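Local coordinates for SCO family protein (Aquifex aeolicus, PDB 3ME7), which probably binds copper and serves in electron transport, as a thioredoxin-fold member of the SCO1/2 family with a redox-active disulfide, at residues T5-D10 with L110-F115; I68-D73 with E104-L109. All coordinates share one frame; numbering follows the deposited sequence. Where two conformers were deposited one is given.

Contact 1. Residues T5-D10 with L110-F115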
ATOM      1  N   THR A   5      13.954  -1.681   7.099  1.00 16.01           N
ATOM      2  CA  THR A   5      14.122  -2.942   6.394  1.00 16.22           C
ATOM      3  C   THR A   5      13.460  -2.825   5.017  1.00 14.96           C
ATOM      4  O   THR A   5      12.657  -1.902   4.771  1.00 15.94           O
ATOM      5  CB  THR A   5      13.546  -4.114   7.172  1.00 16.91           C
ATOM      6  OG1 THR A   5      12.150  -3.916   7.333  1.00 17.54           O
ATOM      7  CG2 THR A   5      14.214  -4.252   8.543  1.00 18.32           C
ATOM      8  N   TYR A   6      13.807  -3.746   4.124  1.00 12.67           N
ATOM      9  CA  TYR A   6      13.406  -3.672   2.733  1.00 11.78           C
ATOM     10  C   TYR A   6      12.287  -4.658   2.447  1.00 11.70           C
ATOM     11  O   TYR A   6      12.312  -5.803   2.938  1.00 12.41           O
ATOM     12  CB  TYR A   6      14.595  -3.990   1.822  1.00 11.12           C
ATOM     13  CG  TYR A   6      15.570  -2.835   1.690  1.00 10.78           C
ATOM     14  CD1 TYR A   6      16.503  -2.581   2.689  1.00 11.45           C
ATOM     15  CD2 TYR A   6      15.545  -1.997   0.578  1.00 11.65           C
ATOM     16  CE1 TYR A   6      17.384  -1.506   2.585  1.00 11.27           C
ATOM     17  CE2 TYR A   6      16.428  -0.937   0.457  1.00 11.62           C
ATOM     18  CZ  TYR A   6      17.342  -0.690   1.475  1.00 11.74           C
ATOM     19  OH  TYR A   6      18.240   0.365   1.382  1.00 12.21           O
ATOM     20  N   VAL A   7      11.317  -4.228   1.645  1.00 10.96           N
ATOM     21  CA  VAL A   7      10.331  -5.167   1.109  1.00 10.89           C
ATOM     22  C   VAL A   7      10.978  -5.922  -0.068  1.00 11.29           C
ATOM     23  O   VAL A   7      11.501  -5.289  -0.989  1.00 12.28           O
ATOM     24  CB  VAL A   7       9.020  -4.463   0.666  1.00 10.38           C
ATOM     25  CG1 VAL A   7       7.979  -5.512   0.268  1.00 10.59           C
ATOM     26  CG2 VAL A   7       8.443  -3.621   1.810  1.00  9.45           C
ATOM     27  N   PRO A   8      10.971  -7.272  -0.035  1.00 11.11           N
ATOM     28  CA  PRO A   8      11.611  -8.053  -1.099  1.00 11.02           C
ATOM     29  C   PRO A   8      11.124  -7.654  -2.484  1.00 11.39           C
ATOM     30  O   PRO A   8       9.915  -7.589  -2.736  1.00 11.24           O
ATOM     31  CB  PRO A   8      11.203  -9.502  -0.772  1.00 11.09           C
ATOM     32  CG  PRO A   8      11.070  -9.491   0.719  1.00 11.47           C
ATOM     33  CD  PRO A   8      10.455  -8.139   1.036  1.00 10.80           C
ATOM     34  N   GLY A   9      12.064  -7.403  -3.382  1.00 11.74           N
ATOM     35  CA  GLY A   9      11.735  -6.890  -4.709  1.00 10.82           C
ATOM     36  C   GLY A   9      11.189  -7.938  -5.668  1.00 11.12           C
ATOM     37  O   GLY A   9      10.551  -7.605  -6.668  1.00 11.06           O
ATOM     38  N   ASP A  10      11.427  -9.211  -5.359  1.00 11.21           N
ATOM     39  CA  ASP A  10      10.991 -10.269  -6.253  1.00 13.25           C
ATOM     40  C   ASP A  10       9.549 -10.736  -6.024  1.00 12.73           C
ATOM     41  O   ASP A  10       9.085 -11.645  -6.723  1.00 13.83           O
ATOM     42  CB  ASP A  10      11.967 -11.462  -6.223  1.00 16.40           C
ATOM     43  CG  ASP A  10      12.141 -12.059  -4.833  1.00 22.05           C
ATOM     44  OD1 ASP A  10      11.691 -11.460  -3.827  1.00 19.20           O
ATOM     45  OD2 ASP A  10      12.764 -13.140  -4.742  1.00 19.78           O
ATOM     46  N   LEU A 110       3.579  -9.264   3.721  1.00  7.95           N
ATOM     47  CA  LEU A 110       3.054  -8.992   5.074  1.00  8.80           C
ATOM     48  C   LEU A 110       4.138  -9.139   6.144  1.00  8.86           C
ATOM     49  O   LEU A 110       4.180  -8.372   7.114  1.00  9.32           O
ATOM     50  CB  LEU A 110       1.872  -9.922   5.377  1.00  9.33           C
ATOM     51  CG  LEU A 110       0.685  -9.772   4.421  1.00 10.18           C
ATOM     52  CD1 LEU A 110      -0.437 -10.732   4.880  1.00 10.53           C
ATOM     53  CD2 LEU A 110       0.163  -8.316   4.289  1.00 10.27           C
ATOM     54  N   ASP A 111       5.007 -10.131   5.973  1.00  9.50           N
ATOM     55  CA  ASP A 111       6.118 -10.316   6.894  1.00 10.72           C
ATOM     56  C   ASP A 111       7.021  -9.081   6.917  1.00 10.77           C
ATOM     57  O   ASP A 111       7.430  -8.626   7.992  1.00 10.98           O
ATOM     58  CB  ASP A 111       6.920 -11.569   6.540  1.00 12.49           C
ATOM     59  CG  ASP A 111       8.008 -11.845   7.543  1.00 14.78           C
ATOM     60  OD1 ASP A 111       7.669 -12.123   8.709  1.00 15.56           O
ATOM     61  OD2 ASP A 111       9.182 -11.771   7.178  1.00 15.35           O
ATOM     62  N   ALA A 112       7.299  -8.527   5.737  1.00  9.88           N
ATOM     63  CA  ALA A 112       8.204  -7.381   5.667  1.00 10.19           C
ATOM     64  C   ALA A 112       7.633  -6.183   6.431  1.00  9.75           C
ATOM     65  O   ALA A 112       8.387  -5.450   7.085  1.00  9.85           O
ATOM     66  CB  ALA A 112       8.486  -7.011   4.221  1.00 11.32           C
ATOM     67  N   ILE A 113       6.316  -5.998   6.363  1.00  9.83           N
ATOM     68  CA  ILE A 113       5.682  -4.827   6.973  1.00 10.87           C
ATOM     69  C   ILE A 113       5.083  -5.100   8.350  1.00 11.80           C
ATOM     70  O   ILE A 113       4.284  -4.302   8.859  1.00 12.13           O
ATOM     71  CB  ILE A 113       4.637  -4.145   6.013  1.00 10.55           C
ATOM     72  CG1 ILE A 113       3.481  -5.106   5.672  1.00 10.76           C
ATOM     73  CG2 ILE A 113       5.319  -3.605   4.742  1.00 11.60           C
ATOM     74  CD1 ILE A 113       2.253  -4.395   5.049  1.00 10.46           C
ATOM     75  N   ASP A 114       5.437  -6.254   8.925  1.00 11.95           N
ATOM     76  CA  ASP A 114       5.004  -6.654  10.280  1.00 13.26           C
ATOM     77  C   ASP A 114       3.488  -6.632  10.433  1.00 12.33           C
ATOM     78  O   ASP A 114       2.949  -6.210  11.468  1.00 13.90           O
ATOM     79  CB  ASP A 114       5.629  -5.773  11.361  1.00 15.54           C
ATOM     80  CG  ASP A 114       7.140  -5.897  11.424  1.00 19.14           C
ATOM     81  OD1 ASP A 114       7.679  -6.962  11.060  1.00 17.43           O
ATOM     82  OD2 ASP A 114       7.781  -4.906  11.837  1.00 18.18           O
ATOM     83  N   PHE A 115       2.811  -7.102   9.401  1.00 10.34           N
ATOM     84  CA  PHE A 115       1.360  -7.079   9.349  1.00  9.88           C
ATOM     85  C   PHE A 115       0.839  -8.490   9.615  1.00 10.27           C
ATOM     86  O   PHE A 115       1.279  -9.438   8.963  1.00 10.39           O
ATOM     87  CB  PHE A 115       0.945  -6.594   7.957  1.00  9.59           C
ATOM     88  CG  PHE A 115      -0.535  -6.377   7.790  1.00  9.78           C
ATOM     89  CD1 PHE A 115      -1.392  -7.443   7.535  1.00  8.89           C
ATOM     90  CD2 PHE A 115      -1.075  -5.095   7.871  1.00  9.83           C
ATOM     91  CE1 PHE A 115      -2.774  -7.230   7.355  1.00  9.45           C
ATOM     92  CE2 PHE A 115      -2.448  -4.874   7.719  1.00  9.21           C
ATOM     93  CZ  PHE A 115      -3.288  -5.926   7.435  1.00  9.82           C
TER
HETATM   94  O   HOH W   1      10.858  -6.118   7.477  1.00 26.73           O
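A single water joins Thr-5 to Ala-112 where the two segments do not bond directly. It donates to Thr-5 OG1 at 2.6 Å and, equally short, to the carbonyl oxygen Ala-112 O, spanning a gap of 4.1 Å between OG1 and that oxygen. The threonine torsion sets OG1 between the backbone N and the carbonyl carbon (chi1 62°), facing the helix end; OG1 is also hydrogen-bonded to Ser-2 O. Beside the water-mediated link the contact is apolar and centres on one methyl. Ala-112 CB points at the irregular chain and rests 3.9 Å from Pro-8 CD and 4.1 Å from Val-7 CA, with Val-7 CG2 alongside. Val-7 CG2 also lies 4.3 Å from Ile-113 CG2, touching both the last helical residue and the first to leave helical geometry. The helix stops here in a Schellman motif: Asp-114 takes positive phi as C-prime residue, Phe-115 N bonds to Leu-110 O and Asp-114 N to Asp-111 O. Asp-114 OD2 is hydrogen-bonded to Ser-2 N, so Ser-2 is held both by Thr-5 and by the turn after the helix. Residues 5-10 lie against the end of helix 103-112 and, through the backbone bond of Thr-5 with Ile-139, against the edge strand 139-144; Val-7 and Ile-113 both pack on Ile-139, while in strand 129-133 Val-7 meets Leu-133 and Ile-113 meets Val-131.

Contact 2. Residues I68-D73 with E104-L109; sequences ITFTFD and EDLFKL
Leu-109 sets one methyl squarely over the ring of Phe-70: CD2 lies 3.7 Å from the ring centroid and 13° off the normal, a CH-pi contact over the centre of the face. The two side chains reach tip to tip: with CG anti to its backbone N (chi1 180°) and CD2 anti to CA, the leucine runs out straight to the ring. Leu-106, one turn earlier, comes to the same ring differently, its CD1 at the edge, near the ring plane and 4.5 Å from Phe-70 CE2. Its two methyls mainly meet the chain beyond the strand: CD1 lies 3.9 Å from Phe-72 CA and CD2 3.5 Å from Phe-72 O, an apolar group against backbone. Helix 103-112 packs on one face of the central sheet of the thioredoxin-like fold; the axes of 104-109 and strand 68-71 approach to 11.1 Å, their N-to-C directions 118° apart. Phe-70 also touches Pro-35 of strand 31-36 and Val-98 of strand 95-100, the flanking strands. Where the strand ends, Thr-71 OG1 accepts Asp-73 N at 3.1 Å in an ST turn, and Asp-76 OD2 holds the same hydroxyl. Phe-72 turns its ring away from the helix to meet Phe-115, Phe-117, Tyr-37 and His-126, the last a predicted copper ligand; the side chain of Cys-44, also predicted and here in a disulfide with Cys-40, is about 5 Å from that of Phe-72.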
ATOM      1  N   ILE A  68      -0.266   1.810  -4.143  1.00  8.36           N
ATOM      2  CA  ILE A  68      -0.599   0.394  -4.315  1.00  9.43           C
ATOM      3  C   ILE A  68      -1.524  -0.076  -3.222  1.00  8.62           C
ATOM      4  O   ILE A  68      -1.101  -0.298  -2.070  1.00  8.92           O
ATOM      5  CB  ILE A  68       0.661  -0.508  -4.366  1.00 10.66           C
ATOM      6  CG1 ILE A  68       1.673  -0.005  -5.419  1.00  9.52           C
ATOM      7  CG2 ILE A  68       0.269  -1.995  -4.565  1.00  8.97           C
ATOM      8  CD1 ILE A  68       1.217  -0.012  -6.893  1.00 12.02           C
ATOM      9  N   THR A  69      -2.800  -0.191  -3.573  1.00  7.62           N
ATOM     10  CA  THR A  69      -3.752  -0.867  -2.696  1.00  7.72           C
ATOM     11  C   THR A  69      -3.601  -2.352  -2.955  1.00  8.07           C
ATOM     12  O   THR A  69      -3.650  -2.799  -4.107  1.00  8.34           O
ATOM     13  CB  THR A  69      -5.192  -0.414  -2.993  1.00  8.19           C
ATOM     14  OG1 THR A  69      -5.344   0.963  -2.621  1.00  9.17           O
ATOM     15  CG2 THR A  69      -6.210  -1.238  -2.204  1.00  9.93           C
ATOM     16  N   PHE A  70      -3.367  -3.137  -1.915  1.00  7.88           N
ATOM     17  CA  PHE A  70      -3.259  -4.576  -2.138  1.00  9.38           C
ATOM     18  C   PHE A  70      -4.132  -5.363  -1.191  1.00  8.22           C
ATOM     19  O   PHE A  70      -4.334  -4.964  -0.038  1.00  8.19           O
ATOM     20  CB  PHE A  70      -1.812  -5.063  -2.090  1.00 11.34           C
ATOM     21  CG  PHE A  70      -1.262  -5.201  -0.721  1.00 12.96           C
ATOM     22  CD1 PHE A  70      -0.646  -4.134  -0.113  1.00 13.47           C
ATOM     23  CD2 PHE A  70      -1.310  -6.424  -0.056  1.00 12.21           C
ATOM     24  CE1 PHE A  70      -0.102  -4.251   1.156  1.00 13.38           C
ATOM     25  CE2 PHE A  70      -0.781  -6.554   1.215  1.00 13.67           C
ATOM     26  CZ  PHE A  70      -0.171  -5.463   1.827  1.00 13.11           C
ATOM     27  N   THR A  71      -4.680  -6.458  -1.691  1.00  8.08           N
ATOM     28  CA  THR A  71      -5.475  -7.329  -0.828  1.00  8.47           C
ATOM     29  C   THR A  71      -4.659  -8.400  -0.098  1.00  9.18           C
ATOM     30  O   THR A  71      -3.803  -9.059  -0.673  1.00  9.75           O
ATOM     31  CB  THR A  71      -6.673  -7.968  -1.553  1.00  8.19           C
ATOM     32  OG1 THR A  71      -7.304  -8.879  -0.630  1.00 10.45           O
ATOM     33  CG2 THR A  71      -6.207  -8.749  -2.783  1.00 11.15           C
ATOM     34  N   PHE A  72      -4.925  -8.531   1.194  1.00  8.43           N
ATOM     35  CA  PHE A  72      -4.293  -9.580   2.001  1.00  9.70           C
ATOM     36  C   PHE A  72      -5.133 -10.822   2.198  1.00 10.62           C
ATOM     37  O   PHE A  72      -4.706 -11.760   2.902  1.00 10.89           O
ATOM     38  CB  PHE A  72      -3.768  -9.048   3.333  1.00  9.63           C
ATOM     39  CG  PHE A  72      -4.824  -8.498   4.245  1.00 11.07           C
ATOM     40  CD1 PHE A  72      -5.593  -9.344   5.054  1.00 10.35           C
ATOM     41  CD2 PHE A  72      -5.005  -7.122   4.338  1.00 10.57           C
ATOM     42  CE1 PHE A  72      -6.570  -8.802   5.954  1.00 12.04           C
ATOM     43  CE2 PHE A  72      -5.952  -6.576   5.206  1.00 11.86           C
ATOM     44  CZ  PHE A  72      -6.735  -7.396   5.998  1.00 10.73           C
ATOM     45  N   ASP A  73      -6.301 -10.849   1.562  1.00 10.98           N
ATOM     46  CA  ASP A  73      -7.131 -12.040   1.592  1.00 12.38           C
ATOM     47  C   ASP A  73      -6.715 -12.952   0.449  1.00 13.00           C
ATOM     48  O   ASP A  73      -6.965 -12.627  -0.702  1.00 13.26           O
ATOM     49  CB  ASP A  73      -8.602 -11.662   1.475  1.00 13.57           C
ATOM     50  CG  ASP A  73      -9.532 -12.852   1.660  1.00 18.64           C
ATOM     51  OD1 ASP A  73      -9.059 -14.006   1.603  1.00 14.89           O
ATOM     52  OD2 ASP A  73     -10.743 -12.624   1.858  1.00 15.75           O
ATOM     53  N   GLU A 104       3.087 -17.277  -1.161  1.00  8.05           N
ATOM     54  CA  GLU A 104       4.456 -16.916  -0.772  1.00  8.70           C
ATOM     55  C   GLU A 104       4.699 -15.421  -0.969  1.00  9.04           C
ATOM     56  O   GLU A 104       5.328 -14.760  -0.133  1.00  9.79           O
ATOM     57  CB  GLU A 104       5.519 -17.751  -1.510  1.00  9.92           C
ATOM     58  CG  GLU A 104       6.935 -17.278  -1.206  1.00 14.52           C
ATOM     59  CD  GLU A 104       8.045 -18.164  -1.764  1.00 12.54           C
ATOM     60  OE1 GLU A 104       7.761 -19.101  -2.531  1.00 16.95           O
ATOM     61  OE2 GLU A 104       9.214 -17.932  -1.394  1.00 16.08           O
ATOM     62  N   ASP A 105       4.211 -14.901  -2.089  1.00  8.36           N
ATOM     63  CA  ASP A 105       4.320 -13.458  -2.372  1.00  8.32           C
ATOM     64  C   ASP A 105       3.603 -12.669  -1.274  1.00  8.07           C
ATOM     65  O   ASP A 105       4.111 -11.649  -0.780  1.00  8.89           O
ATOM     66  CB  ASP A 105       3.701 -13.140  -3.727  1.00  9.43           C
ATOM     67  CG  ASP A 105       4.467 -13.754  -4.872  1.00  8.55           C
ATOM     68  OD1 ASP A 105       5.668 -13.463  -5.040  1.00 10.11           O
ATOM     69  OD2 ASP A 105       3.857 -14.578  -5.580  1.00 10.69           O
ATOM     70  N   LEU A 106       2.427 -13.171  -0.891  1.00  7.93           N
ATOM     71  CA  LEU A 106       1.623 -12.539   0.144  1.00  9.92           C
ATOM     72  C   LEU A 106       2.313 -12.552   1.489  1.00 11.47           C
ATOM     73  O   LEU A 106       2.414 -11.485   2.131  1.00 11.20           O
ATOM     74  CB  LEU A 106       0.239 -13.181   0.229  1.00 11.31           C
ATOM     75  CG  LEU A 106      -0.652 -12.548   1.311  1.00 13.76           C
ATOM     76  CD1 LEU A 106      -0.832 -11.045   1.115  1.00 13.34           C
ATOM     77  CD2 LEU A 106      -1.971 -13.264   1.305  1.00 13.33           C
ATOM     78  N   PHE A 107       2.773 -13.729   1.935  1.00 12.21           N
ATOM     79  CA  PHE A 107       3.520 -13.934   3.225  0.50 13.37           C
ATOM     80  C   PHE A 107       4.658 -12.984   3.351  1.00 13.58           C
ATOM     81  O   PHE A 107       4.904 -12.369   4.391  1.00 14.91           O
ATOM     82  CB  PHE A 107       4.160 -15.352   3.305  0.50 13.55           C
ATOM     83  CG  PHE A 107       5.373 -15.452   4.261  0.50 14.12           C
ATOM     84  CD1 PHE A 107       5.216 -15.274   5.632  0.50 14.09           C
ATOM     85  CD2 PHE A 107       6.649 -15.750   3.788  0.50 13.60           C
ATOM     86  CE1 PHE A 107       6.298 -15.369   6.523  0.50 14.56           C
ATOM     87  CE2 PHE A 107       7.755 -15.846   4.675  0.50 14.34           C
ATOM     88  CZ  PHE A 107       7.579 -15.646   6.070  0.50 13.58           C
ATOM     89  N   LYS A 108       5.439 -12.952   2.258  1.00 12.86           N
ATOM     90  CA  LYS A 108       6.691 -12.181   2.184  0.50 13.95           C
ATOM     91  C   LYS A 108       6.400 -10.699   2.349  1.00 13.18           C
ATOM     92  O   LYS A 108       7.096  -9.991   3.080  1.00 12.61           O
ATOM     93  CB  LYS A 108       7.435 -12.405   0.856  0.50 15.86           C
ATOM     94  CG  LYS A 108       8.360 -13.617   0.828  0.50 16.65           C
ATOM     95  CD  LYS A 108       8.699 -14.017  -0.603  0.50 17.74           C
ATOM     96  CE  LYS A 108       9.738 -13.120  -1.257  0.50 16.60           C
ATOM     97  NZ  LYS A 108      10.216 -13.717  -2.552  0.50 18.94           N
ATOM     98  N   LEU A 109       5.350 -10.241   1.687  1.00 10.99           N
ATOM     99  CA  LEU A 109       4.974  -8.848   1.754  1.00 10.01           C
ATOM    100  C   LEU A 109       4.496  -8.479   3.162  1.00  8.23           C
ATOM    101  O   LEU A 109       4.976  -7.498   3.748  1.00  7.69           O
ATOM    102  CB  LEU A 109       3.891  -8.562   0.710  1.00 10.76           C
ATOM    103  CG  LEU A 109       3.345  -7.138   0.614  1.00  9.52           C
ATOM    104  CD1 LEU A 109       4.464  -6.133   0.536  1.00 11.69           C
ATOM    105  CD2 LEU A 109       2.401  -7.043  -0.582  1.00 11.77           C
TER

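Both contacts use helix 103-112, contact 2 its first turns and contact 1 its C-terminal end, and contact 2 is nested inside the chain loop that contact 1 closes. Contact 2 is fully buried and apolar, aliphatic methyls on an aromatic ring and on backbone; contact 1 is only partly buried, with a bridging water beside its small hydrophobic patch. Their centres are 9 Å apart and they touch: Val-7 CG1 packs 3.6 Å from Leu-109 CD1, and Leu-110 CD2 lies 3.7 Å from Phe-70 CE2. A salt bridge of 3.0 Å between Asp-10 OD1 and Lys-108 NZ adds a charged tie from residues 5-10 to the helix.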